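Local structure of necrotic enteritis toxin B (Clostridium perfringens, 4I0N) at residues 147-159 with 166-178. The protein is a secreted pore-forming toxin with the alpha-hemolysin fold, which probably assembles into oligomeric pores in host cell membranes. Sequence-based numbering, arbitrary orientation.
Sequences ISYEQPDFRTIQR and ASWDIKFVETKDG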
loop_
_atom_site.group_PDB
_atom_site.type_symbol
_atom_site.label_atom_id
_atom_site.label_comp_id
_atom_site.label_asym_id
_atom_site.label_seq_id
_atom_site.Cartn_x
_atom_site.Cartn_y
_atom_site.Cartn_z
ATOM N N ILE A 147 1.082 -7.668 10.042
ATOM C CA ILE A 147 1.579 -7.038 8.824
ATOM C C ILE A 147 2.994 -6.524 9.031
ATOM O O ILE A 147 3.412 -6.245 10.154
ATOM C CB ILE A 147 0.695 -5.852 8.346
ATOM C CG1 ILE A 147 0.735 -4.718 9.388
ATOM C CG2 ILE A 147 -0.732 -6.336 8.037
ATOM C CD1 ILE A 147 0.327 -3.364 8.833
ATOM N N SER A 148 3.722 -6.389 7.930
ATOM C CA SER A 148 5.101 -5.913 7.965
ATOM C C SER A 148 5.472 -5.387 6.600
ATOM O O SER A 148 5.313 -6.086 5.588
ATOM C CB SER A 148 6.064 -7.069 8.324
ATOM O OG SER A 148 7.415 -6.654 8.189
ATOM N N TYR A 149 5.956 -4.149 6.558
ATOM C CA TYR A 149 6.593 -3.640 5.350
ATOM C C TYR A 149 7.564 -2.530 5.663
ATOM O O TYR A 149 7.539 -1.973 6.753
ATOM C CB TYR A 149 5.560 -3.184 4.293
ATOM C CG TYR A 149 4.668 -2.031 4.693
ATOM C CD1 TYR A 149 5.105 -0.686 4.562
ATOM C CD2 TYR A 149 3.395 -2.266 5.201
ATOM C CE1 TYR A 149 4.244 0.380 4.884
ATOM C CE2 TYR A 149 2.529 -1.204 5.546
ATOM C CZ TYR A 149 2.967 0.103 5.395
ATOM O OH TYR A 149 2.111 1.132 5.727
ATOM N N GLU A 150 8.451 -2.251 4.719
ATOM C CA GLU A 150 9.365 -1.130 4.865
ATOM C C GLU A 150 8.988 0.035 3.924
ATOM O O GLU A 150 8.443 -0.168 2.816
ATOM C CB GLU A 150 10.819 -1.577 4.663
ATOM C CG GLU A 150 11.146 -1.942 3.238
ATOM C CD GLU A 150 12.605 -2.289 3.029
ATOM O OE1 GLU A 150 13.453 -1.958 3.901
ATOM O OE2 GLU A 150 12.890 -2.899 1.980
ATOM N N GLN A 151 9.264 1.255 4.377
ATOM C CA GLN A 151 8.937 2.447 3.587
ATOM C C GLN A 151 10.035 3.524 3.703
ATOM O O GLN A 151 9.729 4.680 3.971
ATOM C CB GLN A 151 7.564 3.004 4.008
ATOM C CG GLN A 151 7.520 3.349 5.516
ATOM C CD GLN A 151 6.218 4.014 5.948
ATOM O OE1 GLN A 151 5.299 4.147 5.164
ATOM N NE2 GLN A 151 6.141 4.417 7.219
ATOM N N PRO A 152 11.311 3.158 3.478
ATOM C CA PRO A 152 12.379 4.184 3.625
ATOM C C PRO A 152 12.081 5.459 2.831
ATOM O O PRO A 152 11.720 5.383 1.651
ATOM C CB PRO A 152 13.635 3.493 3.079
ATOM C CG PRO A 152 13.089 2.348 2.226
ATOM C CD PRO A 152 11.854 1.889 2.962
ATOM N N ASP A 153 12.206 6.599 3.517
ATOM C CA ASP A 153 11.961 7.955 2.965
ATOM C C ASP A 153 10.502 8.337 2.746
ATOM O O ASP A 153 10.244 9.440 2.242
ATOM C CB ASP A 153 12.723 8.194 1.645
ATOM C CG ASP A 153 14.237 8.123 1.807
ATOM O OD1 ASP A 153 14.761 8.137 2.949
ATOM O OD2 ASP A 153 14.905 8.068 0.762
ATOM N N PHE A 154 9.569 7.446 3.122
ATOM C CA PHE A 154 8.138 7.656 2.953
ATOM C C PHE A 154 7.449 7.552 4.305
ATOM O O PHE A 154 8.084 7.124 5.297
ATOM C CB PHE A 154 7.526 6.610 1.992
ATOM C CG PHE A 154 7.820 6.849 0.538
ATOM C CD1 PHE A 154 6.774 7.121 -0.351
ATOM C CD2 PHE A 154 9.127 6.715 0.041
ATOM C CE1 PHE A 154 7.039 7.304 -1.747
ATOM C CE2 PHE A 154 9.417 6.889 -1.326
ATOM C CZ PHE A 154 8.363 7.188 -2.228
ATOM N N ARG A 155 6.179 7.962 4.360
ATOM C CA ARG A 155 5.328 7.725 5.535
ATOM C C ARG A 155 4.010 7.121 5.096
ATOM O O ARG A 155 3.630 7.253 3.924
ATOM C CB ARG A 155 5.063 9.038 6.290
ATOM C CG ARG A 155 4.420 10.110 5.437
ATOM C CD ARG A 155 3.838 11.255 6.300
ATOM N NE ARG A 155 4.777 11.718 7.310
ATOM C CZ ARG A 155 5.517 12.825 7.213
ATOM N NH1 ARG A 155 5.430 13.612 6.135
ATOM N NH2 ARG A 155 6.359 13.149 8.199
ATOM N N THR A 156 3.327 6.454 6.022
ATOM C CA THR A 156 2.022 5.869 5.752
ATOM C C THR A 156 0.963 6.705 6.469
ATOM O O THR A 156 1.089 6.978 7.669
ATOM C CB THR A 156 1.939 4.439 6.287
ATOM O OG1 THR A 156 2.854 3.629 5.546
ATOM C CG2 THR A 156 0.498 3.881 6.136
ATOM N N ILE A 157 -0.048 7.134 5.717
ATOM C CA ILE A 157 -1.157 7.911 6.285
ATOM C C ILE A 157 -2.417 7.110 6.011
ATOM O O ILE A 157 -2.773 6.900 4.846
ATOM C CB ILE A 157 -1.268 9.308 5.620
ATOM C CG1 ILE A 157 0.067 10.071 5.777
ATOM C CG2 ILE A 157 -2.479 10.095 6.183
ATOM C CD1 ILE A 157 0.272 11.187 4.761
ATOM N N GLN A 158 -3.088 6.628 7.054
ATOM C CA GLN A 158 -4.399 6.017 6.797
ATOM C C GLN A 158 -5.409 7.143 6.573
ATOM O O GLN A 158 -5.767 7.859 7.504
ATOM C CB GLN A 158 -4.856 5.064 7.899
ATOM C CG GLN A 158 -6.157 4.330 7.489
ATOM C CD GLN A 158 -6.585 3.222 8.440
ATOM O OE1 GLN A 158 -6.600 3.404 9.659
ATOM N NE2 GLN A 158 -6.964 2.065 7.874
ATOM N N ARG A 159 -5.822 7.321 5.325
ATOM C CA ARG A 159 -6.628 8.480 4.925
ATOM C C ARG A 159 -8.127 8.224 5.020
ATOM O O ARG A 159 -8.908 9.173 5.151
ATOM C CB ARG A 159 -6.246 8.933 3.516
ATOM C CG ARG A 159 -6.179 7.793 2.498
ATOM C CD ARG A 159 -5.812 8.283 1.106
ATOM N NE ARG A 159 -6.793 9.240 0.592
ATOM C CZ ARG A 159 -7.930 8.918 -0.021
ATOM N NH1 ARG A 159 -8.267 7.649 -0.214
ATOM N NH2 ARG A 159 -8.746 9.879 -0.446
ATOM N N ALA A 166 -11.081 1.168 3.497
ATOM C CA ALA A 166 -9.867 1.460 4.230
ATOM C C ALA A 166 -8.895 1.939 3.161
ATOM O O ALA A 166 -8.755 1.307 2.109
ATOM C CB ALA A 166 -9.319 0.192 4.895
ATOM N N SER A 167 -8.265 3.077 3.400
ATOM C CA SER A 167 -7.364 3.635 2.403
ATOM C C SER A 167 -6.110 4.193 3.054
ATOM O O SER A 167 -6.188 4.757 4.132
ATOM C CB SER A 167 -8.075 4.727 1.618
ATOM O OG SER A 167 -7.183 5.287 0.664
ATOM N N TRP A 168 -4.976 4.030 2.377
ATOM C CA TRP A 168 -3.671 4.445 2.875
ATOM C C TRP A 168 -2.896 5.148 1.774
ATOM O O TRP A 168 -2.859 4.668 0.643
ATOM C CB TRP A 168 -2.845 3.240 3.295
ATOM C CG TRP A 168 -3.410 2.442 4.431
ATOM C CD1 TRP A 168 -3.167 2.624 5.765
ATOM C CD2 TRP A 168 -4.307 1.331 4.331
ATOM N NE1 TRP A 168 -3.859 1.691 6.509
ATOM C CE2 TRP A 168 -4.566 0.883 5.654
ATOM C CE3 TRP A 168 -4.916 0.663 3.250
ATOM C CZ2 TRP A 168 -5.390 -0.227 5.932
ATOM C CZ3 TRP A 168 -5.766 -0.417 3.529
ATOM C CH2 TRP A 168 -5.984 -0.856 4.853
ATOM N N ASP A 169 -2.292 6.283 2.112
ATOM C CA ASP A 169 -1.289 6.898 1.251
ATOM C C ASP A 169 0.077 6.630 1.832
ATOM O O ASP A 169 0.314 6.877 3.018
ATOM C CB ASP A 169 -1.511 8.408 1.154
ATOM C CG ASP A 169 -2.559 8.773 0.146
ATOM O OD1 ASP A 169 -3.037 7.876 -0.583
ATOM O OD2 ASP A 169 -2.906 9.963 0.073
ATOM N N ILE A 170 0.957 6.098 0.996
ATOM C CA ILE A 170 2.354 5.947 1.369
ATOM C C ILE A 170 3.061 7.032 0.565
ATOM O O ILE A 170 3.233 6.923 -0.664
ATOM C CB ILE A 170 2.885 4.514 1.124
ATOM C CG1 ILE A 170 2.242 3.537 2.125
ATOM C CG2 ILE A 170 4.431 4.466 1.234
ATOM C CD1 ILE A 170 0.830 3.128 1.774
ATOM N N LYS A 171 3.423 8.101 1.272
ATOM C CA LYS A 171 3.767 9.359 0.625
ATOM C C LYS A 171 5.209 9.739 0.929
ATOM O O LYS A 171 5.682 9.604 2.045
ATOM C CB LYS A 171 2.827 10.485 1.107
ATOM C CG LYS A 171 3.034 11.820 0.404
ATOM C CD LYS A 171 1.959 12.840 0.907
ATOM C CE LYS A 171 2.159 14.249 0.310
ATOM N NZ LYS A 171 1.944 14.313 -1.186
ATOM N N PHE A 172 5.889 10.256 -0.078
ATOM C CA PHE A 172 7.283 10.609 0.057
ATOM C C PHE A 172 7.429 11.721 1.093
ATOM O O PHE A 172 6.602 12.662 1.150
ATOM C CB PHE A 172 7.807 11.083 -1.301
ATOM C CG PHE A 172 9.250 11.497 -1.266
ATOM C CD1 PHE A 172 10.254 10.539 -1.201
ATOM C CD2 PHE A 172 9.594 12.857 -1.304
ATOM C CE1 PHE A 172 11.607 10.926 -1.163
ATOM C CE2 PHE A 172 10.926 13.251 -1.263
ATOM C CZ PHE A 172 11.937 12.275 -1.199
ATOM N N VAL A 173 8.472 11.617 1.905
ATOM C CA VAL A 173 8.761 12.619 2.920
ATOM C C VAL A 173 9.964 13.457 2.489
ATOM O O VAL A 173 9.815 14.639 2.192
ATOM C CB VAL A 173 9.043 11.973 4.315
ATOM C CG1 VAL A 173 9.457 13.042 5.323
ATOM C CG2 VAL A 173 7.789 11.226 4.829
ATOM N N GLU A 174 11.156 12.851 2.472
ATOM C CA GLU A 174 12.404 13.566 2.140
ATOM C C GLU A 174 13.505 12.554 1.859
ATOM O O GLU A 174 13.452 11.410 2.339
ATOM C CB GLU A 174 12.855 14.494 3.306
ATOM C CG GLU A 174 13.223 13.733 4.586
ATOM C CD GLU A 174 13.752 14.610 5.711
ATOM O OE1 GLU A 174 13.808 15.847 5.551
ATOM O OE2 GLU A 174 14.121 14.042 6.766
ATOM N N THR A 175 14.522 12.972 1.112
ATOM C CA THR A 175 15.697 12.116 0.947
ATOM C C THR A 175 16.544 12.159 2.225
ATOM O O THR A 175 16.315 12.983 3.112
ATOM C CB THR A 175 16.530 12.546 -0.258
ATOM O OG1 THR A 175 17.124 13.809 0.019
ATOM C CG2 THR A 175 15.669 12.650 -1.521
ATOM N N LYS A 176 17.522 11.257 2.333
ATOM C CA LYS A 176 18.469 11.291 3.450
ATOM C C LYS A 176 19.176 12.656 3.572
ATOM O O LYS A 176 19.495 13.078 4.681
ATOM C CB LYS A 176 19.500 10.157 3.327
ATOM C CG LYS A 176 20.447 10.330 2.140
ATOM C CD LYS A 176 21.521 9.233 2.063
ATOM C CE LYS A 176 22.047 9.104 0.629
ATOM N NZ LYS A 176 22.745 10.344 0.158
ATOM N N ASP A 177 19.376 13.344 2.441
ATOM C CA ASP A 177 20.002 14.677 2.423
ATOM C C ASP A 177 19.064 15.799 2.879
ATOM O O ASP A 177 19.473 16.956 2.969
ATOM C CB ASP A 177 20.498 15.004 1.019
ATOM C CG ASP A 177 21.641 14.107 0.572
ATOM O OD1 ASP A 177 22.578 13.848 1.346
ATOM O OD2 ASP A 177 21.595 13.661 -0.587
ATOM N N GLY A 178 17.813 15.441 3.140
ATOM C CA GLY A 178 16.793 16.366 3.623
ATOM C C GLY A 178 16.086 17.169 2.550
ATOM O O GLY A 178 15.444 18.167 2.870
HETATM O O HOH W 1 17.383 9.010 0.686
HETATM O O HOH W 2 14.415 10.247 4.690
HETATM O O HOH W 3 4.639 13.103 3.241
#
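Ser167 meets Arg159 where strands 154-159 and 166-172 pair antiparallel as a beta hairpin. Ser167 OG takes a hydrogen bond from Arg159 NH1 (2.7 Å), lying in the guanidinium plane, and also bonds Asn88. Trp168 lies alongside Gln158, both pointing the same way. The amide is turned 20° from the indole plane, and Gln158 NE2 comes within 3.4 Å of Trp168 CZ2. These polar ends bond elsewhere: Trp168 NE1 to the Pro105 carbonyl, Gln158 NE2 to Ser103. Asp169 exchanges two backbone hydrogen bonds with Ile157. Its carboxylate forms a salt bridge to Arg86 through OD1; the one to Arg159 is long, with Asp169 OD2 4.0 Å from Arg159 NE. On the opposite face of the sheet, Ile170 runs beside Thr156. Ile170 CG1 is 3.5 Å from Thr156 OG1, a hydroxyl that accepts from Tyr149 OH and donates to Gln151 OE1. This chain ties the hairpin to the end of strand 144-150. Lys171 is doubly hydrogen-bonded to Arg155 through the backbone.

Phe172 turns its edge toward the face of Phe154, a T-shaped pair with planes at 80°. Phe172 CA also sits over that ring, 3.8 Å from its centroid, as a CH-pi contact. Val173 N donates to Asp153 O (2.8 Å) just past the strand. With CG2 beside its backbone N, Val173 lays this methyl over one face of the guanidinium of Arg155, whose NE makes a salt bridge to Asp110. Beyond it, two waters link the Asp153 carboxylate to Glu174 O and Lys176 N.

Strand 76-92 flanks strand 165-172, while strand 108-109 pairs with strand 154-162. Leu215 of helix 214-217 touches Phe154 and Ile170, and strand 219-231 touches Trp168 and Ile170.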